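30-kDa cleavage and polyadenylation specificity factor 30 (Arabidopsis thaliana, PDB 5ZUU) recognises m6A-modified RNA through its YTH domain and, within the CPSF complex, takes part in pre-mRNA 3'-end formation and poly(A) site selection. Local coordinates at residues Q14-Y19 / D54-V59; E28-S33 / V105-L110. All coordinates share one frame; numbering follows the deposited sequence.

Contact 1. Residues Q14-Y19 / D54-V59; sequences QGVNRY and DSVENV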
ATOM      1  N   GLN A  14       9.912  -4.714 -10.896  1.00 28.74           N
ATOM      2  CA  GLN A  14       9.867  -5.832 -11.818  1.00 32.25           C
ATOM      3  C   GLN A  14      10.096  -7.096 -11.018  1.00 30.47           C
ATOM      4  O   GLN A  14      10.757  -7.087  -9.933  1.00 28.98           O
ATOM      5  CB  GLN A  14      10.952  -5.693 -12.899  1.00 38.00           C
ATOM      6  CG  GLN A  14      10.715  -4.552 -13.901  1.00 40.87           C
ATOM      7  CD  GLN A  14      11.975  -4.184 -14.678  1.00 46.27           C
ATOM      8  OE1 GLN A  14      13.015  -3.851 -14.082  1.00 45.57           O
ATOM      9  NE2 GLN A  14      11.906  -4.291 -16.016  1.00 49.82           N
ATOM     10  N   GLY A  15       9.561  -8.169 -11.564  1.00 28.69           N
ATOM     11  CA  GLY A  15       9.843  -9.524 -11.073  1.00 29.93           C
ATOM     12  C   GLY A  15       8.643 -10.169 -10.449  1.00 25.64           C
ATOM     13  O   GLY A  15       7.491  -9.763 -10.703  1.00 22.01           O
ATOM     14  N   VAL A  16       8.901 -11.167  -9.603  1.00 24.47           N
ATOM     15  CA  VAL A  16       7.797 -11.911  -8.978  1.00 22.71           C
ATOM     16  C   VAL A  16       7.314 -11.174  -7.724  1.00 20.80           C
ATOM     17  O   VAL A  16       7.997 -11.060  -6.742  1.00 21.15           O
ATOM     18  CB  VAL A  16       8.138 -13.403  -8.762  1.00 23.91           C
ATOM     19  CG1 VAL A  16       7.051 -14.078  -7.917  1.00 23.28           C
ATOM     20  CG2 VAL A  16       8.248 -14.062 -10.150  1.00 24.79           C
ATOM     21  N   ASN A  17       6.099 -10.671  -7.787  1.00 18.60           N
ATOM     22  CA  ASN A  17       5.528  -9.890  -6.706  1.00 15.23           C
ATOM     23  C   ASN A  17       4.339 -10.650  -6.102  1.00 13.47           C
ATOM     24  O   ASN A  17       3.701 -11.452  -6.774  1.00 11.76           O
ATOM     25  CB  ASN A  17       5.002  -8.586  -7.274  1.00 15.28           C
ATOM     26  CG  ASN A  17       6.053  -7.709  -7.919  1.00 15.82           C
ATOM     27  OD1 ASN A  17       7.273  -7.791  -7.678  1.00 16.60           O
ATOM     28  ND2 ASN A  17       5.560  -6.790  -8.705  1.00 17.14           N
ATOM     29  N   ARG A  18       3.995 -10.341  -4.854  1.00 11.77           N
ATOM     30  CA  ARG A  18       2.660 -10.680  -4.312  1.00 11.52           C
ATOM     31  C   ARG A  18       2.042  -9.390  -3.928  1.00 11.78           C
ATOM     32  O   ARG A  18       2.797  -8.402  -3.595  1.00 11.91           O
ATOM     33  CB  ARG A  18       2.782 -11.599  -3.077  1.00 11.08           C
ATOM     34  CG  ARG A  18       3.290 -12.947  -3.493  1.00 10.84           C
ATOM     35  CD  ARG A  18       3.677 -13.809  -2.323  1.00 11.08           C
ATOM     36  NE  ARG A  18       2.491 -14.242  -1.575  1.00 10.83           N
ATOM     37  CZ  ARG A  18       2.561 -15.019  -0.487  1.00 11.04           C
ATOM     38  NH1 ARG A  18       3.714 -15.432  -0.046  1.00 10.60           N
ATOM     39  NH2 ARG A  18       1.465 -15.403   0.136  1.00 11.31           N
ATOM     40  N   TYR A  19       0.713  -9.399  -3.900  1.00 11.23           N
ATOM     41  CA  TYR A  19      -0.121  -8.222  -3.760  1.00 11.46           C
ATOM     42  C   TYR A  19      -1.173  -8.448  -2.695  1.00 11.25           C
ATOM     43  O   TYR A  19      -1.876  -9.488  -2.734  1.00  9.40           O
ATOM     44  CB  TYR A  19      -0.897  -7.963  -5.119  1.00 12.76           C
ATOM     45  CG  TYR A  19       0.014  -7.803  -6.275  1.00 12.88           C
ATOM     46  CD1 TYR A  19       0.559  -8.918  -6.928  1.00 13.52           C
ATOM     47  CD2 TYR A  19       0.416  -6.545  -6.687  1.00 13.57           C
ATOM     48  CE1 TYR A  19       1.449  -8.759  -7.992  1.00 15.20           C
ATOM     49  CE2 TYR A  19       1.296  -6.387  -7.747  1.00 13.88           C
ATOM     50  CZ  TYR A  19       1.820  -7.484  -8.377  1.00 14.96           C
ATOM     51  OH  TYR A  19       2.710  -7.311  -9.394  1.00 16.92           O
ATOM     52  N   ASP A  54       9.080 -12.737   3.245  1.00 14.50           N
ATOM     53  CA  ASP A  54      10.175 -13.685   3.104  1.00 14.31           C
ATOM     54  C   ASP A  54      10.145 -14.414   1.759  1.00 15.37           C
ATOM     55  O   ASP A  54      11.197 -14.869   1.311  1.00 15.13           O
ATOM     56  CB  ASP A  54      10.121 -14.771   4.225  1.00 14.88           C
ATOM     57  CG  ASP A  54      10.315 -14.222   5.602  1.00 15.20           C
ATOM     58  OD1 ASP A  54      10.719 -13.037   5.792  1.00 15.82           O
ATOM     59  OD2 ASP A  54       9.954 -14.980   6.526  1.00 17.42           O
ATOM     60  N   SER A  55       8.961 -14.611   1.173  1.00 14.74           N
ATOM     61  CA  SER A  55       8.785 -15.461  -0.005  1.00 15.35           C
ATOM     62  C   SER A  55       9.211 -14.869  -1.342  1.00 16.47           C
ATOM     63  O   SER A  55       9.553 -15.626  -2.241  1.00 16.83           O
ATOM     64  CB  SER A  55       7.309 -15.835  -0.188  1.00 14.63           C
ATOM     65  OG  SER A  55       6.553 -14.653  -0.398  1.00 13.33           O
ATOM     66  N   VAL A  56       9.101 -13.550  -1.509  1.00 15.68           N
ATOM     67  CA  VAL A  56       9.292 -12.917  -2.842  1.00 15.45           C
ATOM     68  C   VAL A  56      10.051 -11.652  -2.670  1.00 16.98           C
ATOM     69  O   VAL A  56      10.079 -11.115  -1.580  1.00 18.05           O
ATOM     70  CB  VAL A  56       7.933 -12.568  -3.556  1.00 13.60           C
ATOM     71  CG1 VAL A  56       7.145 -13.805  -3.897  1.00 13.16           C
ATOM     72  CG2 VAL A  56       7.072 -11.670  -2.700  1.00 13.60           C
ATOM     73  N   GLU A  57      10.523 -11.096  -3.765  1.00 20.28           N
ATOM     74  CA  GLU A  57      11.359  -9.867  -3.741  1.00 21.20           C
ATOM     75  C   GLU A  57      10.557  -8.592  -3.391  1.00 18.98           C
ATOM     76  O   GLU A  57      11.105  -7.616  -2.804  1.00 17.25           O
ATOM     77  CB  GLU A  57      12.112  -9.753  -5.083  1.00 25.95           C
ATOM     78  CG  GLU A  57      13.116  -8.609  -5.238  1.00 34.72           C
ATOM     79  CD  GLU A  57      14.171  -8.502  -4.126  1.00 44.10           C
ATOM     80  OE1 GLU A  57      14.428  -9.488  -3.382  1.00 58.30           O
ATOM     81  OE2 GLU A  57      14.778  -7.408  -3.982  1.00 52.60           O
ATOM     82  N   ASN A  58       9.276  -8.579  -3.763  1.00 16.28           N
ATOM     83  CA  ASN A  58       8.426  -7.414  -3.565  1.00 15.59           C
ATOM     84  C   ASN A  58       7.013  -7.780  -3.151  1.00 14.20           C
ATOM     85  O   ASN A  58       6.315  -8.532  -3.840  1.00 13.49           O
ATOM     86  CB  ASN A  58       8.275  -6.654  -4.872  1.00 17.02           C
ATOM     87  CG  ASN A  58       9.578  -6.231  -5.445  1.00 17.24           C
ATOM     88  OD1 ASN A  58      10.223  -5.352  -4.930  1.00 19.09           O
ATOM     89  ND2 ASN A  58       9.917  -6.781  -6.571  1.00 19.32           N
ATOM     90  N   VAL A  59       6.615  -7.259  -2.009  1.00 13.12           N
ATOM     91  CA  VAL A  59       5.285  -7.333  -1.538  1.00 12.03           C
ATOM     92  C   VAL A  59       4.726  -5.962  -1.764  1.00 11.78           C
ATOM     93  O   VAL A  59       5.247  -4.911  -1.249  1.00 11.19           O
ATOM     94  CB  VAL A  59       5.263  -7.710  -0.046  1.00 12.37           C
ATOM     95  CG1 VAL A  59       3.835  -7.674   0.496  1.00 11.83           C
ATOM     96  CG2 VAL A  59       5.861  -9.077   0.120  1.00 11.45           C
TER
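Arg-18 lays its aliphatic chain across Val-56 at about a right angle, with CD 3.8 Å from Val-56 CG1. Beyond this overlap the chain bends at chi3 (70°), and the guanidinium presents its edge to the end of helix 46-55: NH1 donates to Ser-55 OG over 3.0 Å, with the hydroxyl oxygen close to the guanidinium plane. The guanidinium also has acidic partners outside the pair, NE bridging to Glu-139 and NH1 to Glu-51; Ser-55 OG is also bonded to the carbonyl of Ala-52. Val-16 CG1 meets Val-56 CG1 at 4.0 Å.

On the other face of the sheet the amides of Asn-17 and Asn-58 meet with their planes 85° apart. Asn-58 ND2 donates to Asn-17 OD1 (3.0 Å, 138° at the hydrogen), tilted out of the carbonyl plane, while Asn-17 ND2 reaches Tyr-19 OH at 3.0 Å and Asn-58 OD1 accepts from Lys-76. Arg-18 N binds Asn-58 O at 3.1 Å, and Arg-18 pairs with Val-59 in parallel. The contact joins 17-24 and 58-65, the parallel neighbours in the mixed sheet of the YTH domain, with helix 46-55 packed over the Arg-18 and Val-59 face and strand 138-140 on the far side of 17-24.

Contact 2. Residues E28-S33 / V105-L110; sequences ENFELS and VKWLKL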
ATOM      1  N   GLU A  28      -6.538   9.777   8.083  1.00 22.11           N
ATOM      2  CA  GLU A  28      -5.437  10.350   8.866  1.00 23.34           C
ATOM      3  C   GLU A  28      -4.298   9.377   8.888  1.00 19.55           C
ATOM      4  O   GLU A  28      -3.183   9.802   8.672  1.00 16.63           O
ATOM      5  CB  GLU A  28      -5.832  10.733  10.284  1.00 27.68           C
ATOM      6  CG  GLU A  28      -6.908  11.811  10.354  1.00 35.05           C
ATOM      7  CD  GLU A  28      -8.347  11.265  10.356  1.00 45.70           C
ATOM      8  OE1 GLU A  28      -9.046  11.373  11.402  1.00 61.71           O
ATOM      9  OE2 GLU A  28      -8.789  10.731   9.310  1.00 46.44           O
ATOM     10  N   ASN A  29      -4.525   8.089   9.156  1.00 16.75           N
ATOM     11  CA  ASN A  29      -3.402   7.128   9.225  1.00 16.68           C
ATOM     12  C   ASN A  29      -2.692   6.924   7.888  1.00 14.87           C
ATOM     13  O   ASN A  29      -1.533   6.813   7.818  1.00 13.49           O
ATOM     14  CB  ASN A  29      -3.825   5.800   9.841  1.00 17.67           C
ATOM     15  CG  ASN A  29      -4.154   5.913  11.331  1.00 18.54           C
ATOM     16  OD1 ASN A  29      -4.695   5.006  11.928  1.00 18.60           O
ATOM     17  ND2 ASN A  29      -3.828   7.016  11.897  1.00 14.74           N
ATOM     18  N   PHE A  30      -3.480   6.842   6.853  1.00 14.54           N
ATOM     19  CA  PHE A  30      -2.953   6.732   5.519  1.00 14.47           C
ATOM     20  C   PHE A  30      -2.018   7.914   5.192  1.00 14.46           C
ATOM     21  O   PHE A  30      -0.926   7.753   4.652  1.00 12.09           O
ATOM     22  CB  PHE A  30      -4.137   6.634   4.549  1.00 14.21           C
ATOM     23  CG  PHE A  30      -3.779   6.945   3.134  1.00 15.29           C
ATOM     24  CD1 PHE A  30      -2.812   6.204   2.490  1.00 15.46           C
ATOM     25  CD2 PHE A  30      -4.412   8.024   2.442  1.00 15.84           C
ATOM     26  CE1 PHE A  30      -2.491   6.483   1.169  1.00 15.59           C
ATOM     27  CE2 PHE A  30      -4.107   8.291   1.135  1.00 16.23           C
ATOM     28  CZ  PHE A  30      -3.118   7.523   0.505  1.00 15.95           C
ATOM     29  N   GLU A  31      -2.482   9.108   5.524  1.00 17.37           N
ATOM     30  CA  GLU A  31      -1.640  10.338   5.335  1.00 20.91           C
ATOM     31  C   GLU A  31      -0.388  10.382   6.155  1.00 18.34           C
ATOM     32  O   GLU A  31       0.657  10.699   5.645  1.00 17.61           O
ATOM     33  CB  GLU A  31      -2.474  11.590   5.493  1.00 23.78           C
ATOM     34  CG  GLU A  31      -3.414  11.669   4.309  1.00 28.47           C
ATOM     35  CD  GLU A  31      -4.368  12.818   4.351  1.00 34.01           C
ATOM     36  OE1 GLU A  31      -4.102  13.774   5.094  1.00 36.96           O
ATOM     37  OE2 GLU A  31      -5.371  12.748   3.603  1.00 40.72           O
ATOM     38  N   LEU A  32      -0.479   9.919   7.387  1.00 20.83           N
ATOM     39  CA  LEU A  32       0.686   9.728   8.216  1.00 21.06           C
ATOM     40  C   LEU A  32       1.665   8.711   7.625  1.00 18.98           C
ATOM     41  O   LEU A  32       2.907   8.902   7.672  1.00 19.70           O
ATOM     42  CB  LEU A  32       0.239   9.276   9.605  1.00 25.79           C
ATOM     43  CG  LEU A  32       1.095   9.704  10.790  1.00 32.04           C
ATOM     44  CD1 LEU A  32       1.126  11.220  10.935  1.00 34.07           C
ATOM     45  CD2 LEU A  32       0.549   9.090  12.071  1.00 32.22           C
ATOM     46  N   SER A  33       1.120   7.612   7.094  1.00 15.06           N
ATOM     47  CA  SER A  33       1.969   6.644   6.422  1.00 14.51           C
ATOM     48  C   SER A  33       2.779   7.263   5.262  1.00 14.32           C
ATOM     49  O   SER A  33       3.954   7.004   5.053  1.00 13.20           O
ATOM     50  CB  SER A  33       1.107   5.498   5.915  1.00 12.66           C
ATOM     51  OG  SER A  33       1.897   4.582   5.246  1.00 11.43           O
ATOM     52  N   VAL A 105       7.536   1.109   4.650  1.00 14.73           N
ATOM     53  CA  VAL A 105       6.969   0.993   3.324  1.00 14.90           C
ATOM     54  C   VAL A 105       7.556   2.124   2.490  1.00 14.50           C
ATOM     55  O   VAL A 105       7.962   3.127   3.032  1.00 15.29           O
ATOM     56  CB  VAL A 105       5.418   0.981   3.311  1.00 13.50           C
ATOM     57  CG1 VAL A 105       4.914  -0.128   4.149  1.00 12.98           C
ATOM     58  CG2 VAL A 105       4.820   2.284   3.817  1.00 13.98           C
ATOM     59  N   LYS A 106       7.614   1.910   1.181  1.00 15.01           N
ATOM     60  CA  LYS A 106       7.954   2.936   0.203  1.00 15.28           C
ATOM     61  C   LYS A 106       6.765   3.098  -0.714  1.00 14.18           C
ATOM     62  O   LYS A 106       6.409   2.166  -1.436  1.00 12.83           O
ATOM     63  CB  LYS A 106       9.123   2.460  -0.566  1.00 18.54           C
ATOM     64  CG  LYS A 106       9.517   3.232  -1.810  1.00 21.31           C
ATOM     65  CD  LYS A 106      10.820   2.582  -2.288  1.00 24.77           C
ATOM     66  CE  LYS A 106      11.053   2.648  -3.774  1.00 29.34           C
ATOM     67  NZ  LYS A 106      11.884   3.836  -4.020  1.00 34.22           N
ATOM     68  N   TRP A 107       6.172   4.283  -0.684  1.00 13.46           N
ATOM     69  CA  TRP A 107       5.043   4.611  -1.531  1.00 13.43           C
ATOM     70  C   TRP A 107       5.463   4.699  -2.980  1.00 12.97           C
ATOM     71  O   TRP A 107       6.418   5.369  -3.310  1.00 13.31           O
ATOM     72  CB  TRP A 107       4.410   5.897  -1.039  1.00 13.08           C
ATOM     73  CG  TRP A 107       3.625   5.628   0.170  1.00 12.65           C
ATOM     74  CD1 TRP A 107       4.021   5.806   1.483  1.00 12.71           C
ATOM     75  CD2 TRP A 107       2.386   4.932   0.225  1.00 12.29           C
ATOM     76  NE1 TRP A 107       3.053   5.346   2.337  1.00 12.75           N
ATOM     77  CE2 TRP A 107       2.025   4.832   1.607  1.00 12.77           C
ATOM     78  CE3 TRP A 107       1.494   4.478  -0.743  1.00 12.02           C
ATOM     79  CZ2 TRP A 107       0.841   4.258   2.032  1.00 12.95           C
ATOM     80  CZ3 TRP A 107       0.294   3.926  -0.319  1.00 12.93           C
ATOM     81  CH2 TRP A 107      -0.005   3.781   1.063  1.00 13.04           C
ATOM     82  N   LEU A 108       4.829   3.891  -3.822  1.00 12.61           N
ATOM     83  CA  LEU A 108       5.215   3.818  -5.222  1.00 12.54           C
ATOM     84  C   LEU A 108       4.345   4.760  -6.051  1.00 12.75           C
ATOM     85  O   LEU A 108       4.879   5.518  -6.838  1.00 14.68           O
ATOM     86  CB  LEU A 108       5.197   2.401  -5.724  1.00 12.21           C
ATOM     87  CG  LEU A 108       6.037   1.469  -4.876  1.00 12.18           C
ATOM     88  CD1 LEU A 108       5.674   0.030  -5.250  1.00 12.30           C
ATOM     89  CD2 LEU A 108       7.548   1.714  -5.002  1.00 12.46           C
ATOM     90  N   LYS A 109       3.040   4.745  -5.829  1.00 11.73           N
ATOM     91  CA  LYS A 109       2.106   5.452  -6.576  1.00 11.76           C
ATOM     92  C   LYS A 109       0.968   5.847  -5.683  1.00 11.79           C
ATOM     93  O   LYS A 109       0.388   5.021  -4.973  1.00 11.18           O
ATOM     94  CB  LYS A 109       1.532   4.550  -7.673  1.00 12.94           C
ATOM     95  CG  LYS A 109       0.425   5.173  -8.548  1.00 13.17           C
ATOM     96  CD  LYS A 109       0.978   6.277  -9.459  1.00 13.95           C
ATOM     97  CE  LYS A 109      -0.154   7.066 -10.105  1.00 15.08           C
ATOM     98  NZ  LYS A 109       0.215   8.071 -11.191  1.00 15.64           N
ATOM     99  N   LEU A 110       0.640   7.106  -5.712  1.00 11.45           N
ATOM    100  CA  LEU A 110      -0.495   7.655  -4.991  1.00 13.01           C
ATOM    101  C   LEU A 110      -1.485   8.329  -5.932  1.00 13.15           C
ATOM    102  O   LEU A 110      -1.071   9.129  -6.788  1.00 13.56           O
ATOM    103  CB  LEU A 110       0.075   8.692  -4.010  1.00 13.51           C
ATOM    104  CG  LEU A 110       0.676   7.929  -2.832  1.00 14.22           C
ATOM    105  CD1 LEU A 110       1.832   8.703  -2.156  1.00 14.85           C
ATOM    106  CD2 LEU A 110      -0.422   7.489  -1.857  1.00 13.65           C
TER
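Phe-30 and Trp-107 form an offset edge-to-face pair, with the phenyl edge turned to the face of the indole six-membered ring. The ring planes stand at 76° and the centroids are 5.6 Å apart; the closest atoms are Phe-30 CE1 and Trp-107 CH2, at 3.7 Å. CG of Phe-30 is anti to the backbone N. The phenyl edge also receives Leu-110, whose CD2 comes within 3.6 Å of Phe-30 CZ as the two side chains pass alongside, pointing opposite ways.

At its pyrrole side the indole turns polar. Trp-107 NE1 donates to Ser-33 OG over 3.2 Å, a somewhat bent bond (140° at the hydrogen) with the oxygen lying in the ring plane. Ser-33 OG is also bonded to the carbonyl of Val-38, and Val-105 CG2 borders Ser-33 OG at 4.0 Å. A leucine in place of Trp-107 would probably leave Ser-33 without its indole donor and open a gap beside the Phe-30 edge.

The axes of 28-33 and 105-110 lie 11.1 Å apart at their closest, at 98° to one another. A helix is thus packed through an aromatic and a serine side chain on a strand of the mixed sheet, in the buried core of the YTH domain. Strand 38-39 flanks the Ser-33 and Val-105 side, helix 159-172 covers Phe-30, Trp-107 and Leu-110, and strand 70-77 continues the sheet beyond 103-114.

How the contacts relate
Contact 1 lies toward the periphery of the YTH domain and is only partly buried, whereas every touching residue of contact 2 is buried near the centre of the chain. Both reach the same mixed sheet, and strand 17-24 leads directly into helix 27-36, yet the two do not touch: their nearest atoms are about 6 Å apart. Contact 1 pairs neighbouring strands within the sheet, and contact 2 packs a helix on a strand. Their chemistry follows: amides and a shared arginine charge dominate at the partly open strand ends, while aromatic and aliphatic groups with one indole-hydroxyl bond fill the interior. Neither touches the RNA through its meeting side chains.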